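Ribonuclease VapC (Caulobacter crescentus, PDB 5K8J) probably acts as the toxic ribonuclease of a toxin-antitoxin system, a magnesium-dependent PIN-domain enzyme bound here to a VapB antitoxin. Local coordinates at residues A2-T7 with A107-F112; A100-H105 with P121-L126. One frame throughout, in Å; residues are numbered along the deposited sequence.

In the fold
Interaction 1 (2-7 with 107-112) is a buried pairing of two parallel strands inside the sheet of the PIN domain, whereas interaction 2 (100-105 with 121-126) lies further from the centre of the chain, is partly buried, and rests a helix end on the loop entering 125-127, the outermost strand within this chain. The centres of interaction 1 and interaction 2 are about 9 Å apart. Strand 108-111 links them: it follows helix 93-104 in the chain, pairs with 3-5 on one side and with 125-127 on the other. The chemistry differs accordingly, backbone hydrogen bonds and a carboxylate-hydroxyl bond in interaction 1, aliphatic packing in interaction 2. Val4 and Ala102, one from each contact, also touch.

Interaction 1: A2-T7 with A107-F112; sequences AYVLDT and ATFVTF
The carboxylate of Asp6 and the hydroxyl of Thr111 meet in a side-chain hydrogen bond: Thr111 OG1 donates to Asp6 OD2, 2.8 Å away, on the anti lone pair. Thr111 OG1 stands anti to its backbone N (chi1 -180°), alongside the aspartate; threonine suits this place because its hydroxyl can donate to the acid while accepting from the backbone N of Asn113. The other oxygen, Asp6 OD1, takes the N-H of Thr7 from above the carboxylate plane, so both oxygens are held and the group's rotation is restrained. Four backbone bonds join strand 3-5 and its flanking residues Ala2 and Asp6 to the parallel strand 108-111: Thr108 N to Ala2 O, Val4 N to Thr108 O, Val110 N to Val4 O and Asp6 N to Val110 O.

Phe109 CZ lies 3.3 Å from Asp6 CG, the ring and carboxylate planes 51° apart, so the phenyl walls the acid with carbon. On the same face Val4 CG1 reaches Phe109 CD2 at 4.2 Å and Val4 CG2 meets Ala107 CB at 3.9 Å; Val4 and Phe109 also pack on Ile98 of helix 93-104. On the other face Tyr3 CD1 touches Thr108 CB at 3.7 Å and Val110 CG2 at 3.8 Å, while Leu5 CD2 lies against Val110 CB, so the branched valine fills the space between tyrosine and leucine.

Asp6, a predicted magnesium ligand near Asp95, thus sits where a central strand ends and a helix begins; if it binds the metal, Thr111 would be a second-shell residue, orienting the carboxylate together with the Thr7 amide.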
loop_
_atom_site.group_PDB
_atom_site.type_symbol
_atom_site.label_atom_id
_atom_site.label_comp_id
_atom_site.label_asym_id
_atom_site.label_seq_id
_atom_site.Cartn_x
_atom_site.Cartn_y
_atom_site.Cartn_z
ATOM N N ALA B 2 -9.211 19.630 9.256
ATOM C CA ALA B 2 -7.859 19.781 9.806
ATOM C C ALA B 2 -6.954 20.607 8.896
ATOM O O ALA B 2 -7.192 20.712 7.698
ATOM C CB ALA B 2 -7.233 18.429 10.057
ATOM N N TYR B 3 -5.912 21.179 9.503
ATOM C CA TYR B 3 -4.968 22.068 8.832
ATOM C C TYR B 3 -3.561 21.581 9.118
ATOM O O TYR B 3 -3.252 21.201 10.249
ATOM C CB TYR B 3 -5.112 23.522 9.325
ATOM C CG TYR B 3 -6.498 24.061 9.070
ATOM C CD1 TYR B 3 -6.817 24.630 7.856
ATOM C CD2 TYR B 3 -7.486 23.954 10.032
ATOM C CE1 TYR B 3 -8.082 25.099 7.609
ATOM C CE2 TYR B 3 -8.762 24.423 9.797
ATOM C CZ TYR B 3 -9.052 24.999 8.581
ATOM O OH TYR B 3 -10.324 25.457 8.296
ATOM N N VAL B 4 -2.719 21.592 8.093
ATOM C CA VAL B 4 -1.269 21.436 8.256
ATOM C C VAL B 4 -0.624 22.799 8.070
ATOM O O VAL B 4 -0.831 23.448 7.037
ATOM C CB VAL B 4 -0.706 20.437 7.240
ATOM C CG1 VAL B 4 0.824 20.382 7.325
ATOM C CG2 VAL B 4 -1.271 19.054 7.480
ATOM N N LEU B 5 0.166 23.248 9.055
ATOM C CA LEU B 5 0.838 24.531 8.962
ATOM C C LEU B 5 2.129 24.365 8.187
ATOM O O LEU B 5 2.937 23.490 8.510
ATOM C CB LEU B 5 1.173 25.081 10.355
ATOM C CG LEU B 5 -0.012 25.301 11.288
ATOM C CD1 LEU B 5 0.435 26.041 12.600
ATOM C CD2 LEU B 5 -1.109 26.112 10.615
ATOM N N ASP B 6 2.352 25.221 7.195
ATOM C CA ASP B 6 3.657 25.212 6.542
ATOM C C ASP B 6 4.734 25.626 7.542
ATOM O O ASP B 6 4.477 26.293 8.548
ATOM C CB ASP B 6 3.661 26.143 5.328
ATOM C CG ASP B 6 4.798 25.828 4.317
ATOM O OD1 ASP B 6 5.581 24.852 4.529
ATOM O OD2 ASP B 6 4.863 26.574 3.302
ATOM N N THR B 7 5.967 25.249 7.242
ATOM C CA THR B 7 7.046 25.538 8.198
ATOM C C THR B 7 7.142 27.023 8.534
ATOM O O THR B 7 7.379 27.391 9.696
ATOM C CB THR B 7 8.370 25.038 7.639
ATOM O OG1 THR B 7 8.263 23.630 7.439
ATOM C CG2 THR B 7 9.516 25.356 8.578
ATOM N N ALA B 107 -6.150 17.100 4.771
ATOM C CA ALA B 107 -6.049 18.334 5.540
ATOM C C ALA B 107 -5.757 19.507 4.614
ATOM O O ALA B 107 -5.112 19.344 3.571
ATOM C CB ALA B 107 -4.938 18.227 6.584
ATOM N N THR B 108 -6.213 20.692 5.013
ATOM C CA THR B 108 -5.912 21.914 4.280
ATOM C C THR B 108 -4.543 22.441 4.673
ATOM O O THR B 108 -4.174 22.439 5.853
ATOM C CB THR B 108 -7.007 22.932 4.552
ATOM O OG1 THR B 108 -8.242 22.437 4.010
ATOM C CG2 THR B 108 -6.708 24.307 3.936
ATOM N N PHE B 109 -3.769 22.831 3.663
ATOM C CA PHE B 109 -2.396 23.308 3.815
ATOM C C PHE B 109 -2.391 24.833 3.903
ATOM O O PHE B 109 -2.905 25.525 3.007
ATOM C CB PHE B 109 -1.540 22.811 2.651
ATOM C CG PHE B 109 -0.089 23.124 2.786
ATOM C CD1 PHE B 109 0.479 24.095 2.004
ATOM C CD2 PHE B 109 0.695 22.478 3.714
ATOM C CE1 PHE B 109 1.819 24.400 2.136
ATOM C CE2 PHE B 109 2.046 22.785 3.831
ATOM C CZ PHE B 109 2.596 23.727 3.046
ATOM N N VAL B 110 -1.806 25.363 4.979
ATOM C CA VAL B 110 -1.791 26.793 5.278
ATOM C C VAL B 110 -0.375 27.324 5.083
ATOM O O VAL B 110 0.570 26.825 5.715
ATOM C CB VAL B 110 -2.239 27.044 6.719
ATOM C CG1 VAL B 110 -2.201 28.517 7.029
ATOM C CG2 VAL B 110 -3.631 26.492 6.935
ATOM N N THR B 111 -0.223 28.317 4.220
ATOM C CA THR B 111 1.116 28.709 3.797
ATOM C C THR B 111 1.187 30.180 3.422
ATOM O O THR B 111 0.206 30.804 2.995
ATOM C CB THR B 111 1.611 27.849 2.621
ATOM O OG1 THR B 111 2.935 28.260 2.241
ATOM C CG2 THR B 111 0.726 27.991 1.431
ATOM N N PHE B 112 2.376 30.754 3.628
ATOM C CA PHE B 112 2.674 32.067 3.073
ATOM C C PHE B 112 3.132 32.023 1.622
ATOM O O PHE B 112 3.306 33.084 1.016
ATOM C CB PHE B 112 3.814 32.735 3.849
ATOM C CG PHE B 112 3.549 32.958 5.298
ATOM C CD1 PHE B 112 2.333 33.411 5.750
ATOM C CD2 PHE B 112 4.576 32.777 6.207
ATOM C CE1 PHE B 112 2.129 33.634 7.115
ATOM C CE2 PHE B 112 4.378 32.994 7.556
ATOM C CZ PHE B 112 3.158 33.411 8.009
#

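Interaction 2: A100-H105 with P121-L126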
loop_
_atom_site.group_PDB
_atom_site.type_symbol
_atom_site.label_atom_id
_atom_site.label_comp_id
_atom_site.label_asym_id
_atom_site.label_seq_id
_atom_site.Cartn_x
_atom_site.Cartn_y
_atom_site.Cartn_z
ATOM N N ALA B 100 2.345 16.575 0.669
ATOM C CA ALA B 100 1.983 15.162 0.553
ATOM C C ALA B 100 1.361 14.632 1.841
ATOM O O ALA B 100 0.447 13.807 1.818
ATOM C CB ALA B 100 3.232 14.346 0.181
ATOM N N GLN B 101 1.848 15.097 2.985
ATOM C CA GLN B 101 1.268 14.663 4.241
ATOM C C GLN B 101 -0.131 15.233 4.417
ATOM O O GLN B 101 -1.023 14.554 4.921
ATOM C CB GLN B 101 2.147 15.128 5.383
ATOM C CG GLN B 101 3.504 14.462 5.369
ATOM C CD GLN B 101 4.373 14.993 6.474
ATOM O OE1 GLN B 101 4.959 16.045 6.329
ATOM N NE2 GLN B 101 4.469 14.262 7.587
ATOM N N ALA B 102 -0.309 16.490 4.041
ATOM C CA ALA B 102 -1.637 17.086 4.073
ATOM C C ALA B 102 -2.604 16.317 3.183
ATOM O O ALA B 102 -3.747 16.044 3.573
ATOM C CB ALA B 102 -1.530 18.546 3.632
ATOM N N LEU B 103 -2.177 15.972 1.973
ATOM C CA LEU B 103 -3.018 15.169 1.092
ATOM C C LEU B 103 -3.382 13.837 1.714
ATOM O O LEU B 103 -4.543 13.426 1.682
ATOM C CB LEU B 103 -2.316 14.940 -0.244
ATOM C CG LEU B 103 -2.233 16.184 -1.137
ATOM C CD1 LEU B 103 -1.102 16.087 -2.149
ATOM C CD2 LEU B 103 -3.522 16.357 -1.866
ATOM N N ALA B 104 -2.399 13.127 2.252
ATOM C CA ALA B 104 -2.679 11.813 2.834
ATOM C C ALA B 104 -3.662 11.896 3.989
ATOM O O ALA B 104 -4.440 10.966 4.217
ATOM C CB ALA B 104 -1.374 11.204 3.310
ATOM N N HIS B 105 -3.627 12.992 4.749
ATOM C CA HIS B 105 -4.512 13.173 5.885
ATOM C C HIS B 105 -5.690 14.089 5.592
ATOM O O HIS B 105 -6.394 14.494 6.532
ATOM C CB HIS B 105 -3.702 13.664 7.086
ATOM C CG HIS B 105 -2.863 12.565 7.658
ATOM N ND1 HIS B 105 -3.306 11.729 8.661
ATOM C CD2 HIS B 105 -1.655 12.098 7.285
ATOM C CE1 HIS B 105 -2.394 10.806 8.897
ATOM N NE2 HIS B 105 -1.389 10.992 8.062
ATOM N N PRO B 121 -1.915 18.735 -7.750
ATOM C CA PRO B 121 -3.344 18.449 -7.908
ATOM C C PRO B 121 -3.949 17.928 -6.622
ATOM O O PRO B 121 -3.365 17.090 -5.940
ATOM C CB PRO B 121 -3.380 17.369 -9.002
ATOM C CG PRO B 121 -2.068 17.496 -9.725
ATOM C CD PRO B 121 -1.081 17.927 -8.661
ATOM N N GLY B 122 -5.164 18.398 -6.324
ATOM C CA GLY B 122 -5.925 17.859 -5.233
ATOM C C GLY B 122 -5.682 18.523 -3.900
ATOM O O GLY B 122 -6.378 18.198 -2.934
ATOM N N LEU B 123 -4.716 19.419 -3.811
ATOM C CA LEU B 123 -4.354 20.008 -2.532
ATOM C C LEU B 123 -5.311 21.150 -2.194
ATOM O O LEU B 123 -5.552 22.036 -3.026
ATOM C CB LEU B 123 -2.937 20.551 -2.595
ATOM C CG LEU B 123 -2.383 21.167 -1.319
ATOM C CD1 LEU B 123 -2.147 20.139 -0.244
ATOM C CD2 LEU B 123 -1.108 21.900 -1.620
ATOM N N SER B 124 -5.869 21.129 -0.987
ATOM C CA SER B 124 -6.629 22.273 -0.481
ATOM C C SER B 124 -5.661 23.217 0.206
ATOM O O SER B 124 -4.878 22.782 1.044
ATOM C CB SER B 124 -7.711 21.841 0.506
ATOM O OG SER B 124 -8.752 21.184 -0.210
ATOM N N LEU B 125 -5.696 24.481 -0.182
ATOM C CA LEU B 125 -4.684 25.470 0.189
ATOM C C LEU B 125 -5.332 26.726 0.741
ATOM O O LEU B 125 -6.331 27.197 0.207
ATOM C CB LEU B 125 -3.887 25.887 -1.042
ATOM C CG LEU B 125 -2.576 25.350 -1.535
ATOM C CD1 LEU B 125 -2.380 25.827 -2.974
ATOM C CD2 LEU B 125 -1.521 25.901 -0.676
ATOM N N LEU B 126 -4.756 27.274 1.806
ATOM C CA LEU B 126 -5.133 28.581 2.304
ATOM C C LEU B 126 -3.882 29.433 2.321
ATOM O O LEU B 126 -2.870 29.043 2.918
ATOM C CB LEU B 126 -5.712 28.523 3.716
ATOM C CG LEU B 126 -7.146 28.101 3.948
ATOM C CD1 LEU B 126 -7.362 28.144 5.456
ATOM C CD2 LEU B 126 -8.072 29.054 3.214
#
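Leu103 and Leu123 mark the closest approach of the two backbones, 6.2 Å between their CA atoms, where the end of helix 93-104 lies beside the loop that turns at Gly122 and leads into strand 125-127.

The two leucine side chains cross at about a right angle. In Leu123, CG is anti to the backbone N (chi1 -178°), and chi2 of 69° then turns CD1 toward Leu103 CG, 4.1 Å away. The same methyl, Leu123 CD1, lies 4.2 Å from Ala102 CB, so one leucine branch is shared by two successive helix residues; alanine, with its single methyl, leaves room for it close to the helix backbone. Leu103's own methyl CD2 rests on the main chain, 3.6 Å from Gly122 O and 3.8 Å from Leu123 CA. Gly122 suits its place by its backbone: at phi 89° and psi -7° a beta carbon would be jammed against the preceding carbonyl O.

Neighbouring elements complete the packing. Leu103 also touches Ile120 of the loop and Glu78 of helix 73-86, Leu123 touches Phe117, and Gly122 N is hydrogen-bonded to Gln64 of the VapB chain.

In the alpha/beta/alpha fold of the PIN domain, helix 93-104, on one side of the parallel sheet, packs here through aliphatic side chains on the loop leading into 125-127, the outermost strand within this chain.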